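Local coordinates for monoamine oxidase regulatory protein, putative (Archaeoglobus fulgidus, PDB 1Q6W), which is of unconfirmed function but adopts the MaoC-like hot dog fold of enoyl hydratases and dehydratases, and so may act on acyl thioesters, at residues I113-E118 and L136-Q141; D100-R105 and V146-Y151; G62-Q67 and V107-T112. All blocks are in the same frame, centred on the assembly; numbering follows the deposited sequence.

Contact 1: I113-E118 and L136-Q141; sequences IAASAE and LEVKNQ
CG of Leu136 stands anti to its backbone N (chi1 179°), and chi2 of 62° then carries CD1 to Ser116 and Ala115 across the antiparallel hairpin of strands 112-126 and 129-139 in the hot dog sheet. CD1 of Leu136 reaches strand 112-126, 3.3 Å from the backbone O of Ser116. The same methyl packs 4.1 Å from CB of Ala115. In Val138, chi1 of -172° puts CG1 anti to the backbone N and CG2 beside it. The two branches part: CG2 of Val138 goes to CB of Ala115 at 4.1 Å, CG1 to CB of Ile113 at 4.0 Å. Helix 68-84 lies on this face, with Ala75 against Ala115 and Val138, and Leu76 against Leu136.

Two hydrogen-bonded pairs hold the backbones, Ala114 with Lys139 and Ser116 with Glu137. Each pair exchanges two N-H...O bonds. Between them Ala115 and Val138 form a non-hydrogen-bonded pair, their CA atoms 4.2 Å apart.

On the other face the chemistry turns polar. OG of Ser116 lies 3.6 Å from CB of Glu137, while the Glu137 carboxylate leads away from strand 112-126 to a salt bridge with Lys135. Lys139 turns its chain away as well; its backbone N gives a hydrogen bond of 2.8 Å to O of Ala114.

Contact 2: D100-R105 and V146-Y151; sequences DVRFLR and VLTALY
An antiparallel ladder joins strand 92-103, the last strand of this chain's hot dog sheet on that side, to strand 145-156, and at its end Leu104 and Arg105 turn out of the strand beside Val146. Arg102 and Thr148 form one of its two hydrogen-bonded pairs: N of Arg102 gives a bond of 2.7 Å to O of Thr148, and N of Thr148 returns one of 3.0 Å to O of Arg102. Their side chains lie side by side and point the same way. Thr148 places CG2 between its own backbone N and carbonyl carbon, which turns the methyl onto CB of Arg102, while the Arg102 chain, poorly ordered, is modelled extended and leading away from strand 145-156. OG1 of Thr148 makes a weak hydrogen bond to O of Leu136.

The reverse face is apolar. CG2 of Val101 packs 3.8 Å from CB of Ala149. Phe103 and Leu147 run alongside each other, and CD1 of Leu147 meets the Phe103 ring obliquely, 3.5 Å from CE2. Leu72 of helix 68-84 packs on Val101 and Leu147. Here too the second subunit joins: Val101 pairs with a strand of that chain, carrying the sheet across the interface, and the Phe103 ring meets Phe95 of that subunit.

Beyond Phe103 the regular pairing gives out. Val146 and Leu147 both face Val138 on the neighbouring strand, a classic beta bulge. O of Val146 accepts two hydrogen bonds from the same face of its carbonyl plane: N of Leu104 sits above that plane at 2.9 Å, and N of Arg105 is tilted 26° from it, 3.1 Å from the oxygen.

Contact 3: G62-Q67 and V107-T112; sequences GKPIAQ and VFIGDT
N of Ala66 gives its hydrogen to O of Val107, 2.9 Å away, and this bond fastens the loop leading into helix 68-84 to the one leading into strand 112-126. Beside it, CB of Ala66 rests 4.2 Å from CB of Val107.

The Phe108 ring carries much of the remaining packing. Its CG stands anti to the carbonyl carbon (chi1 -69°), and the ring reaches back to the other loop although the CB bond leaves away from it. CG2 of Ile65 approaches the ring obliquely, 3.4 Å from CE1, and CB of Lys63 lies 4.0 Å from CD1. The backbone O of Pro64 comes to the ring edge, near its plane. Farther along, CG of Pro64 touches CD1 of Ile109 at 4.0 Å.

Phe108 to Asp111 form a type I beta turn. OD1 of Asp111 takes a 2.8 Å hydrogen bond from N of Phe108, met from above the carboxylate plane.

Around the contact, Ile65 O accepts a hydrogen bond from ND1 of His50 in helix 48-51. Gln67 sits at the N-cap position of helix 68-84. Val71 of that helix touches both Ala66 and Val107, and Ala66 also packs on Ile36, so the contact joins helices 33-43 and 68-84 to the turn before strand 112-126.

How the contacts relate
All three contacts are partly buried. Contacts 1 and 2 lie near the chain centre in one antiparallel sheet, their apolar faces turned to helix 68-84 and their other faces carrying polar side chains. Strands 129-139 and 145-156 are neighbours, so the two ladders lie side by side, linked by Leu136 N with Ala149 O and Val138 O with Val146 N; only contact 2 reaches the second subunit. Contact 3, its centre about 17 Å from the chain centre, joins loops and relies on one crossing backbone bond and a phenylalanine ring. Val107 ties it to both ladders, packing on Ile113 and Val146. Along the chain, contact 1 nests inside contact 2, whereas contacts 2 and 3 interleave.

Contact 1: I113-E118 and L136-Q141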
ATOM      1  N   ILE A 113       0.954  -1.674 -16.821  1.00 33.44           N
ATOM      2  CA  ILE A 113      -0.256  -1.821 -16.034  1.00 33.46           C
ATOM      3  C   ILE A 113      -1.222  -0.650 -16.159  1.00 32.01           C
ATOM      4  O   ILE A 113      -0.811   0.485 -16.366  1.00 32.35           O
ATOM      5  CB  ILE A 113       0.086  -2.023 -14.560  1.00 33.72           C
ATOM      6  CG1 ILE A 113       0.823  -0.798 -14.026  1.00 31.54           C
ATOM      7  CG2 ILE A 113       0.944  -3.271 -14.403  1.00 36.78           C
ATOM      8  CD1 ILE A 113       1.122  -0.868 -12.563  1.00 24.67           C
ATOM      9  N   ALA A 114      -2.512  -0.946 -16.051  1.00 40.16           N
ATOM     10  CA  ALA A 114      -3.561   0.060 -16.144  1.00 39.25           C
ATOM     11  C   ALA A 114      -4.566  -0.201 -15.031  1.00 38.11           C
ATOM     12  O   ALA A 114      -5.005  -1.335 -14.825  1.00 37.95           O
ATOM     13  CB  ALA A 114      -4.237  -0.027 -17.466  1.00 22.95           C
ATOM     14  N   ALA A 115      -4.933   0.851 -14.314  1.00 31.35           N
ATOM     15  CA  ALA A 115      -5.850   0.702 -13.211  1.00 33.56           C
ATOM     16  C   ALA A 115      -7.156   1.426 -13.446  1.00 35.70           C
ATOM     17  O   ALA A 115      -7.209   2.426 -14.157  1.00 37.07           O
ATOM     18  CB  ALA A 115      -5.205   1.216 -11.938  1.00 25.28           C
ATOM     19  N   SER A 116      -8.208   0.913 -12.828  1.00 39.37           N
ATOM     20  CA  SER A 116      -9.517   1.520 -12.928  1.00 39.84           C
ATOM     21  C   SER A 116     -10.156   1.444 -11.553  1.00 39.54           C
ATOM     22  O   SER A 116      -9.904   0.496 -10.798  1.00 38.33           O
ATOM     23  CB  SER A 116     -10.381   0.770 -13.949  1.00 57.42           C
ATOM     24  OG  SER A 116     -10.613  -0.572 -13.553  1.00 58.77           O
ATOM     25  N   ALA A 117     -10.957   2.448 -11.221  1.00 30.11           N
ATOM     26  CA  ALA A 117     -11.655   2.458  -9.953  1.00 31.07           C
ATOM     27  C   ALA A 117     -13.161   2.649 -10.212  1.00 32.88           C
ATOM     28  O   ALA A 117     -13.557   3.441 -11.075  1.00 32.95           O
ATOM     29  CB  ALA A 117     -11.124   3.561  -9.091  1.00 48.78           C
ATOM     30  N   GLU A 118     -13.992   1.927  -9.474  1.00 43.14           N
ATOM     31  CA  GLU A 118     -15.432   2.045  -9.652  1.00 44.04           C
ATOM     32  C   GLU A 118     -16.117   2.233  -8.306  1.00 42.30           C
ATOM     33  O   GLU A 118     -15.780   1.558  -7.338  1.00 42.14           O
ATOM     34  CB  GLU A 118     -15.972   0.800 -10.346  1.00 65.50           C
ATOM     35  CG  GLU A 118     -17.449   0.834 -10.598  1.00 74.12           C
ATOM     36  CD  GLU A 118     -17.942  -0.433 -11.251  1.00 80.58           C
ATOM     37  OE1 GLU A 118     -19.163  -0.521 -11.530  1.00 84.96           O
ATOM     38  OE2 GLU A 118     -17.106  -1.339 -11.488  1.00 85.89           O
ATOM     39  N   LEU A 136     -11.011  -1.259  -6.871  1.00 30.70           N
ATOM     40  CA  LEU A 136      -9.859  -1.021  -7.713  1.00 29.05           C
ATOM     41  C   LEU A 136      -9.493  -2.260  -8.513  1.00 28.08           C
ATOM     42  O   LEU A 136      -9.475  -3.378  -7.986  1.00 27.92           O
ATOM     43  CB  LEU A 136      -8.667  -0.600  -6.854  1.00 42.50           C
ATOM     44  CG  LEU A 136      -7.359  -0.334  -7.595  1.00 44.11           C
ATOM     45  CD1 LEU A 136      -7.548   0.817  -8.563  1.00 44.01           C
ATOM     46  CD2 LEU A 136      -6.273   0.007  -6.605  1.00 44.65           C
ATOM     47  N   GLU A 137      -9.199  -2.058  -9.793  1.00 46.15           N
ATOM     48  CA  GLU A 137      -8.804  -3.150 -10.670  1.00 45.75           C
ATOM     49  C   GLU A 137      -7.594  -2.742 -11.482  1.00 44.11           C
ATOM     50  O   GLU A 137      -7.573  -1.676 -12.087  1.00 46.67           O
ATOM     51  CB  GLU A 137      -9.944  -3.525 -11.606  1.00 46.23           C
ATOM     52  CG  GLU A 137     -10.739  -4.708 -11.134  1.00 50.72           C
ATOM     53  CD  GLU A 137     -11.896  -5.034 -12.048  1.00 55.51           C
ATOM     54  OE1 GLU A 137     -11.712  -5.021 -13.289  1.00 58.68           O
ATOM     55  OE2 GLU A 137     -12.994  -5.313 -11.518  1.00 61.77           O
ATOM     56  N   VAL A 138      -6.578  -3.592 -11.477  1.00 24.94           N
ATOM     57  CA  VAL A 138      -5.353  -3.328 -12.215  1.00 25.74           C
ATOM     58  C   VAL A 138      -5.131  -4.449 -13.238  1.00 26.02           C
ATOM     59  O   VAL A 138      -5.101  -5.623 -12.868  1.00 24.43           O
ATOM     60  CB  VAL A 138      -4.148  -3.257 -11.255  1.00 27.48           C
ATOM     61  CG1 VAL A 138      -2.913  -2.784 -12.002  1.00 31.44           C
ATOM     62  CG2 VAL A 138      -4.446  -2.332 -10.120  1.00 32.01           C
ATOM     63  N   LYS A 139      -4.989  -4.083 -14.514  1.00 33.08           N
ATOM     64  CA  LYS A 139      -4.783  -5.071 -15.581  1.00 38.49           C
ATOM     65  C   LYS A 139      -3.493  -4.798 -16.342  1.00 36.13           C
ATOM     66  O   LYS A 139      -3.069  -3.647 -16.429  1.00 32.98           O
ATOM     67  CB  LYS A 139      -5.951  -5.056 -16.582  1.00 25.68           C
ATOM     68  CG  LYS A 139      -7.299  -5.487 -16.007  1.00 34.98           C
ATOM     69  CD  LYS A 139      -8.387  -5.369 -17.065  1.00 45.61           C
ATOM     70  CE  LYS A 139      -9.768  -5.742 -16.530  1.00 53.97           C
ATOM     71  NZ  LYS A 139     -10.830  -5.408 -17.521  1.00 63.73           N
ATOM     72  N   ASN A 140      -2.869  -5.848 -16.888  1.00 28.96           N
ATOM     73  CA  ASN A 140      -1.638  -5.662 -17.649  1.00 26.50           C
ATOM     74  C   ASN A 140      -1.927  -5.494 -19.141  1.00 25.55           C
ATOM     75  O   ASN A 140      -3.076  -5.483 -19.564  1.00 24.47           O
ATOM     76  CB  ASN A 140      -0.662  -6.817 -17.429  1.00 41.65           C
ATOM     77  CG  ASN A 140      -1.242  -8.161 -17.800  1.00 41.81           C
ATOM     78  OD1 ASN A 140      -1.995  -8.284 -18.765  1.00 38.24           O
ATOM     79  ND2 ASN A 140      -0.877  -9.186 -17.037  1.00 39.75           N
ATOM     80  N   GLN A 141      -0.876  -5.366 -19.938  1.00 31.35           N
ATOM     81  CA  GLN A 141      -1.032  -5.149 -21.361  1.00 31.86           C
ATOM     82  C   GLN A 141      -1.874  -6.179 -22.094  1.00 33.57           C
ATOM     83  O   GLN A 141      -2.461  -5.866 -23.124  1.00 33.49           O
ATOM     84  CB  GLN A 141       0.334  -5.010 -22.047  1.00 39.88           C
ATOM     85  CG  GLN A 141       1.234  -6.231 -22.020  1.00 37.51           C
ATOM     86  CD  GLN A 141       1.992  -6.403 -20.715  1.00 37.74           C
ATOM     87  OE1 GLN A 141       2.983  -7.127 -20.661  1.00 38.02           O
ATOM     88  NE2 GLN A 141       1.529  -5.747 -19.652  1.00 38.34           N
TER

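Contact 2: D100-R105 and V146-Y151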
ATOM      1  N   ASP A 100      -9.572  -4.472   1.218  1.00 65.55           N
ATOM      2  CA  ASP A 100      -9.112  -5.723   0.658  1.00 67.36           C
ATOM      3  C   ASP A 100      -8.184  -5.514  -0.495  1.00 65.14           C
ATOM      4  O   ASP A 100      -8.400  -4.635  -1.331  1.00 67.90           O
ATOM      5  CB  ASP A 100     -10.283  -6.578   0.198  1.00112.30           C
ATOM      6  CG  ASP A 100      -9.841  -7.727  -0.676  1.00116.70           C
ATOM      7  OD1 ASP A 100      -9.424  -7.479  -1.826  1.00116.01           O
ATOM      8  OD2 ASP A 100      -9.896  -8.880  -0.209  1.00116.78           O
ATOM      9  N   VAL A 101      -7.140  -6.324  -0.542  1.00 36.29           N
ATOM     10  CA  VAL A 101      -6.196  -6.230  -1.619  1.00 31.81           C
ATOM     11  C   VAL A 101      -5.785  -7.638  -1.943  1.00 28.69           C
ATOM     12  O   VAL A 101      -5.334  -8.377  -1.059  1.00 27.85           O
ATOM     13  CB  VAL A 101      -4.931  -5.410  -1.217  1.00 27.59           C
ATOM     14  CG1 VAL A 101      -3.968  -5.303  -2.401  1.00 25.12           C
ATOM     15  CG2 VAL A 101      -5.327  -4.021  -0.759  1.00 25.23           C
ATOM     16  N   ARG A 102      -5.947  -8.015  -3.202  1.00 42.60           N
ATOM     17  CA  ARG A 102      -5.560  -9.336  -3.651  1.00 43.26           C
ATOM     18  C   ARG A 102      -4.515  -9.241  -4.763  1.00 41.27           C
ATOM     19  O   ARG A 102      -4.739  -8.599  -5.802  1.00 38.52           O
ATOM     20  CB  ARG A 102      -6.771 -10.103  -4.165  1.00 82.31           C
ATOM     21  CG  ARG A 102      -7.695 -10.595  -3.084  1.00 92.02           C
ATOM     22  CD  ARG A 102      -8.811 -11.429  -3.684  1.00105.16           C
ATOM     23  NE  ARG A 102      -9.592 -12.129  -2.671  1.00122.68           N
ATOM     24  CZ  ARG A 102     -10.542 -13.015  -2.952  1.00134.04           C
ATOM     25  NH1 ARG A 102     -10.826 -13.306  -4.215  1.00141.47           N
ATOM     26  NH2 ARG A 102     -11.201 -13.617  -1.972  1.00141.76           N
ATOM     27  N   PHE A 103      -3.365  -9.869  -4.543  1.00 32.75           N
ATOM     28  CA  PHE A 103      -2.316  -9.884  -5.553  1.00 29.95           C
ATOM     29  C   PHE A 103      -2.550 -11.131  -6.402  1.00 27.80           C
ATOM     30  O   PHE A 103      -2.210 -12.229  -6.021  1.00 31.54           O
ATOM     31  CB  PHE A 103      -0.957  -9.894  -4.861  1.00 31.59           C
ATOM     32  CG  PHE A 103      -0.729  -8.688  -3.982  1.00 31.35           C
ATOM     33  CD1 PHE A 103      -0.668  -8.822  -2.591  1.00 31.12           C
ATOM     34  CD2 PHE A 103      -0.631  -7.411  -4.538  1.00 29.30           C
ATOM     35  CE1 PHE A 103      -0.512  -7.711  -1.767  1.00 30.66           C
ATOM     36  CE2 PHE A 103      -0.476  -6.287  -3.725  1.00 27.87           C
ATOM     37  CZ  PHE A 103      -0.414  -6.430  -2.341  1.00 29.91           C
ATOM     38  N   LEU A 104      -3.160 -10.952  -7.555  1.00 28.52           N
ATOM     39  CA  LEU A 104      -3.498 -12.071  -8.412  1.00 29.33           C
ATOM     40  C   LEU A 104      -2.411 -12.618  -9.309  1.00 31.72           C
ATOM     41  O   LEU A 104      -2.136 -13.821  -9.305  1.00 30.40           O
ATOM     42  CB  LEU A 104      -4.700 -11.700  -9.275  1.00 43.02           C
ATOM     43  CG  LEU A 104      -5.865 -11.128  -8.467  1.00 44.67           C
ATOM     44  CD1 LEU A 104      -6.990 -10.714  -9.401  1.00 43.79           C
ATOM     45  CD2 LEU A 104      -6.357 -12.171  -7.450  1.00 40.06           C
ATOM     46  N   ARG A 105      -1.807 -11.739 -10.101  1.00 42.95           N
ATOM     47  CA  ARG A 105      -0.769 -12.129 -11.045  1.00 41.77           C
ATOM     48  C   ARG A 105       0.453 -11.251 -10.827  1.00 39.17           C
ATOM     49  O   ARG A 105       0.348 -10.118 -10.365  1.00 37.82           O
ATOM     50  CB  ARG A 105      -1.297 -11.939 -12.463  1.00 66.19           C
ATOM     51  CG  ARG A 105      -0.710 -12.860 -13.495  1.00 74.99           C
ATOM     52  CD  ARG A 105      -1.750 -13.878 -13.911  1.00 86.21           C
ATOM     53  NE  ARG A 105      -3.024 -13.230 -14.200  1.00100.87           N
ATOM     54  CZ  ARG A 105      -4.093 -13.859 -14.674  1.00110.50           C
ATOM     55  NH1 ARG A 105      -4.042 -15.161 -14.918  1.00117.13           N
ATOM     56  NH2 ARG A 105      -5.215 -13.187 -14.899  1.00116.66           N
ATOM     57  N   VAL A 146      -4.118  -8.293 -12.672  1.00 46.43           N
ATOM     58  CA  VAL A 146      -2.973  -8.540 -11.799  1.00 44.36           C
ATOM     59  C   VAL A 146      -3.220  -8.202 -10.331  1.00 42.18           C
ATOM     60  O   VAL A 146      -2.627  -8.804  -9.442  1.00 42.49           O
ATOM     61  CB  VAL A 146      -1.714  -7.738 -12.270  1.00 41.08           C
ATOM     62  CG1 VAL A 146      -1.365  -8.103 -13.695  1.00 42.43           C
ATOM     63  CG2 VAL A 146      -1.969  -6.231 -12.150  1.00 42.98           C
ATOM     64  N   LEU A 147      -4.084  -7.231 -10.070  1.00 28.41           N
ATOM     65  CA  LEU A 147      -4.351  -6.842  -8.696  1.00 27.02           C
ATOM     66  C   LEU A 147      -5.762  -6.312  -8.545  1.00 26.31           C
ATOM     67  O   LEU A 147      -6.310  -5.701  -9.457  1.00 27.49           O
ATOM     68  CB  LEU A 147      -3.335  -5.779  -8.247  1.00 28.02           C
ATOM     69  CG  LEU A 147      -3.429  -5.173  -6.839  1.00 27.09           C
ATOM     70  CD1 LEU A 147      -2.066  -4.654  -6.438  1.00 26.64           C
ATOM     71  CD2 LEU A 147      -4.465  -4.055  -6.780  1.00 25.47           C
ATOM     72  N   THR A 148      -6.343  -6.546  -7.379  1.00 31.77           N
ATOM     73  CA  THR A 148      -7.687  -6.080  -7.113  1.00 35.00           C
ATOM     74  C   THR A 148      -7.727  -5.564  -5.681  1.00 32.72           C
ATOM     75  O   THR A 148      -7.015  -6.073  -4.817  1.00 32.34           O
ATOM     76  CB  THR A 148      -8.720  -7.227  -7.303  1.00 45.88           C
ATOM     77  OG1 THR A 148     -10.038  -6.677  -7.355  1.00 47.64           O
ATOM     78  CG2 THR A 148      -8.647  -8.223  -6.154  1.00 43.61           C
ATOM     79  N   ALA A 149      -8.539  -4.542  -5.430  1.00 25.16           N
ATOM     80  CA  ALA A 149      -8.633  -3.994  -4.089  1.00 27.84           C
ATOM     81  C   ALA A 149      -9.900  -3.185  -3.836  1.00 29.89           C
ATOM     82  O   ALA A 149     -10.601  -2.747  -4.760  1.00 29.20           O
ATOM     83  CB  ALA A 149      -7.411  -3.137  -3.780  1.00 25.30           C
ATOM     84  N   LEU A 150     -10.180  -3.000  -2.552  1.00 27.18           N
ATOM     85  CA  LEU A 150     -11.335  -2.247  -2.102  1.00 30.54           C
ATOM     86  C   LEU A 150     -10.810  -1.158  -1.161  1.00 32.45           C
ATOM     87  O   LEU A 150     -10.159  -1.457  -0.161  1.00 28.46           O
ATOM     88  CB  LEU A 150     -12.279  -3.186  -1.359  1.00 47.54           C
ATOM     89  CG  LEU A 150     -13.744  -3.249  -1.764  1.00 47.53           C
ATOM     90  CD1 LEU A 150     -13.895  -3.322  -3.269  1.00 43.87           C
ATOM     91  CD2 LEU A 150     -14.345  -4.458  -1.098  1.00 46.96           C
ATOM     92  N   TYR A 151     -11.059   0.104  -1.493  1.00 26.67           N
ATOM     93  CA  TYR A 151     -10.601   1.193  -0.637  1.00 30.76           C
ATOM     94  C   TYR A 151     -11.711   2.213  -0.473  1.00 28.66           C
ATOM     95  O   TYR A 151     -12.642   2.264  -1.288  1.00 30.35           O
ATOM     96  CB  TYR A 151      -9.338   1.842  -1.225  1.00 27.93           C
ATOM     97  CG  TYR A 151      -9.533   2.621  -2.515  1.00 30.79           C
ATOM     98  CD1 TYR A 151      -9.737   4.003  -2.487  1.00 29.63           C
ATOM     99  CD2 TYR A 151      -9.483   1.983  -3.762  1.00 31.34           C
ATOM    100  CE1 TYR A 151      -9.884   4.731  -3.658  1.00 33.49           C
ATOM    101  CE2 TYR A 151      -9.626   2.710  -4.943  1.00 36.55           C
ATOM    102  CZ  TYR A 151      -9.826   4.085  -4.886  1.00 36.68           C
ATOM    103  OH  TYR A 151      -9.966   4.817  -6.044  1.00 40.72           O
TER

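Contact 3: G62-Q67 and V107-T112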
ATOM      1  N   GLY A  62      10.982 -17.154 -11.839  1.00 46.71           N
ATOM      2  CA  GLY A  62      12.112 -17.187 -12.753  1.00 49.28           C
ATOM      3  C   GLY A  62      12.804 -15.864 -12.992  1.00 51.33           C
ATOM      4  O   GLY A  62      14.025 -15.814 -13.047  1.00 51.02           O
ATOM      5  N   LYS A  63      12.023 -14.799 -13.162  1.00 50.47           N
ATOM      6  CA  LYS A  63      12.557 -13.453 -13.374  1.00 48.98           C
ATOM      7  C   LYS A  63      12.172 -12.636 -12.146  1.00 46.60           C
ATOM      8  O   LYS A  63      11.387 -13.078 -11.311  1.00 44.42           O
ATOM      9  CB  LYS A  63      11.922 -12.788 -14.608  1.00 39.63           C
ATOM     10  CG  LYS A  63      12.130 -13.486 -15.922  1.00 44.22           C
ATOM     11  CD  LYS A  63      13.558 -13.274 -16.451  1.00 53.96           C
ATOM     12  CE  LYS A  63      13.741 -13.900 -17.852  1.00 59.01           C
ATOM     13  NZ  LYS A  63      15.105 -13.688 -18.402  1.00 65.11           N
ATOM     14  N   PRO A  64      12.741 -11.438 -12.010  1.00 45.80           N
ATOM     15  CA  PRO A  64      12.370 -10.636 -10.842  1.00 43.89           C
ATOM     16  C   PRO A  64      11.042  -9.971 -11.144  1.00 41.81           C
ATOM     17  O   PRO A  64      10.715  -9.792 -12.311  1.00 42.89           O
ATOM     18  CB  PRO A  64      13.529  -9.649 -10.713  1.00 36.48           C
ATOM     19  CG  PRO A  64      14.071  -9.557 -12.091  1.00 36.89           C
ATOM     20  CD  PRO A  64      13.988 -10.956 -12.622  1.00 35.52           C
ATOM     21  N   ILE A  65      10.275  -9.633 -10.107  1.00 35.15           N
ATOM     22  CA  ILE A  65       8.968  -8.999 -10.284  1.00 30.69           C
ATOM     23  C   ILE A  65       8.776  -7.748  -9.413  1.00 30.83           C
ATOM     24  O   ILE A  65       9.478  -7.536  -8.419  1.00 28.21           O
ATOM     25  CB  ILE A  65       7.812  -9.984  -9.958  1.00 30.89           C
ATOM     26  CG1 ILE A  65       7.844 -10.390  -8.478  1.00 31.67           C
ATOM     27  CG2 ILE A  65       7.921 -11.215 -10.813  1.00 30.47           C
ATOM     28  CD1 ILE A  65       6.624 -11.243  -8.042  1.00 29.37           C
ATOM     29  N   ALA A  66       7.798  -6.927  -9.784  1.00 30.01           N
ATOM     30  CA  ALA A  66       7.527  -5.711  -9.039  1.00 27.49           C
ATOM     31  C   ALA A  66       6.938  -6.010  -7.674  1.00 27.08           C
ATOM     32  O   ALA A  66       6.337  -7.050  -7.478  1.00 28.21           O
ATOM     33  CB  ALA A  66       6.576  -4.823  -9.826  1.00 13.45           C
ATOM     34  N   GLN A  67       7.116  -5.094  -6.731  1.00 25.36           N
ATOM     35  CA  GLN A  67       6.572  -5.283  -5.407  1.00 23.58           C
ATOM     36  C   GLN A  67       5.073  -5.050  -5.482  1.00 27.23           C
ATOM     37  O   GLN A  67       4.622  -4.160  -6.194  1.00 30.06           O
ATOM     38  CB  GLN A  67       7.196  -4.303  -4.415  1.00 17.91           C
ATOM     39  CG  GLN A  67       8.702  -4.382  -4.336  1.00 18.61           C
ATOM     40  CD  GLN A  67       9.402  -3.422  -5.310  1.00 20.15           C
ATOM     41  OE1 GLN A  67       8.948  -3.237  -6.453  1.00 19.06           O
ATOM     42  NE2 GLN A  67      10.521  -2.825  -4.867  1.00 11.94           N
ATOM     43  N   VAL A 107       3.696  -8.849 -11.791  1.00 31.62           N
ATOM     44  CA  VAL A 107       3.978  -7.829 -12.789  1.00 27.89           C
ATOM     45  C   VAL A 107       5.491  -7.870 -13.050  1.00 26.89           C
ATOM     46  O   VAL A 107       6.300  -7.663 -12.143  1.00 26.48           O
ATOM     47  CB  VAL A 107       3.588  -6.427 -12.278  1.00 30.16           C
ATOM     48  CG1 VAL A 107       4.018  -5.369 -13.280  1.00 31.68           C
ATOM     49  CG2 VAL A 107       2.093  -6.347 -12.050  1.00 29.75           C
ATOM     50  N   PHE A 108       5.869  -8.148 -14.287  1.00 20.46           N
ATOM     51  CA  PHE A 108       7.280  -8.215 -14.648  1.00 19.53           C
ATOM     52  C   PHE A 108       7.847  -6.865 -15.111  1.00 18.16           C
ATOM     53  O   PHE A 108       7.098  -5.967 -15.497  1.00 16.12           O
ATOM     54  CB  PHE A 108       7.473  -9.284 -15.730  1.00 30.51           C
ATOM     55  CG  PHE A 108       7.249 -10.671 -15.238  1.00 33.25           C
ATOM     56  CD1 PHE A 108       8.188 -11.290 -14.414  1.00 33.53           C
ATOM     57  CD2 PHE A 108       6.067 -11.345 -15.532  1.00 35.17           C
ATOM     58  CE1 PHE A 108       7.959 -12.558 -13.886  1.00 31.82           C
ATOM     59  CE2 PHE A 108       5.818 -12.611 -15.007  1.00 32.35           C
ATOM     60  CZ  PHE A 108       6.764 -13.218 -14.184  1.00 32.08           C
ATOM     61  N   ILE A 109       9.168  -6.740 -15.090  1.00 36.74           N
ATOM     62  CA  ILE A 109       9.838  -5.499 -15.457  1.00 40.03           C
ATOM     63  C   ILE A 109       9.436  -4.797 -16.747  1.00 42.97           C
ATOM     64  O   ILE A 109       9.664  -3.590 -16.903  1.00 46.53           O
ATOM     65  CB  ILE A 109      11.362  -5.691 -15.397  1.00 26.77           C
ATOM     66  CG1 ILE A 109      11.783  -5.722 -13.926  1.00 25.13           C
ATOM     67  CG2 ILE A 109      12.097  -4.606 -16.152  1.00 19.68           C
ATOM     68  CD1 ILE A 109      13.274  -5.963 -13.697  1.00 27.76           C
ATOM     69  N   GLY A 110       8.815  -5.496 -17.676  1.00 28.38           N
ATOM     70  CA  GLY A 110       8.426  -4.772 -18.888  1.00 29.48           C
ATOM     71  C   GLY A 110       6.929  -4.629 -19.105  1.00 29.33           C
ATOM     72  O   GLY A 110       6.470  -4.163 -20.143  1.00 28.62           O
ATOM     73  N   ASP A 111       6.161  -5.051 -18.114  1.00 34.81           N
ATOM     74  CA  ASP A 111       4.715  -5.008 -18.208  1.00 35.48           C
ATOM     75  C   ASP A 111       4.178  -3.591 -18.109  1.00 35.70           C
ATOM     76  O   ASP A 111       4.776  -2.719 -17.461  1.00 33.87           O
ATOM     77  CB  ASP A 111       4.085  -5.874 -17.109  1.00 50.66           C
ATOM     78  CG  ASP A 111       4.366  -7.366 -17.291  1.00 53.69           C
ATOM     79  OD1 ASP A 111       4.008  -8.170 -16.392  1.00 53.47           O
ATOM     80  OD2 ASP A 111       4.946  -7.733 -18.335  1.00 55.69           O
ATOM     81  N   THR A 112       3.037  -3.374 -18.758  1.00 42.66           N
ATOM     82  CA  THR A 112       2.373  -2.080 -18.745  1.00 44.78           C
ATOM     83  C   THR A 112       1.059  -2.263 -18.005  1.00 44.02           C
ATOM     84  O   THR A 112       0.152  -2.922 -18.496  1.00 45.78           O
ATOM     85  CB  THR A 112       2.096  -1.589 -20.175  1.00 45.77           C
ATOM     86  OG1 THR A 112       3.329  -1.510 -20.892  1.00 45.42           O
ATOM     87  CG2 THR A 112       1.433  -0.224 -20.156  1.00 43.03           C
TER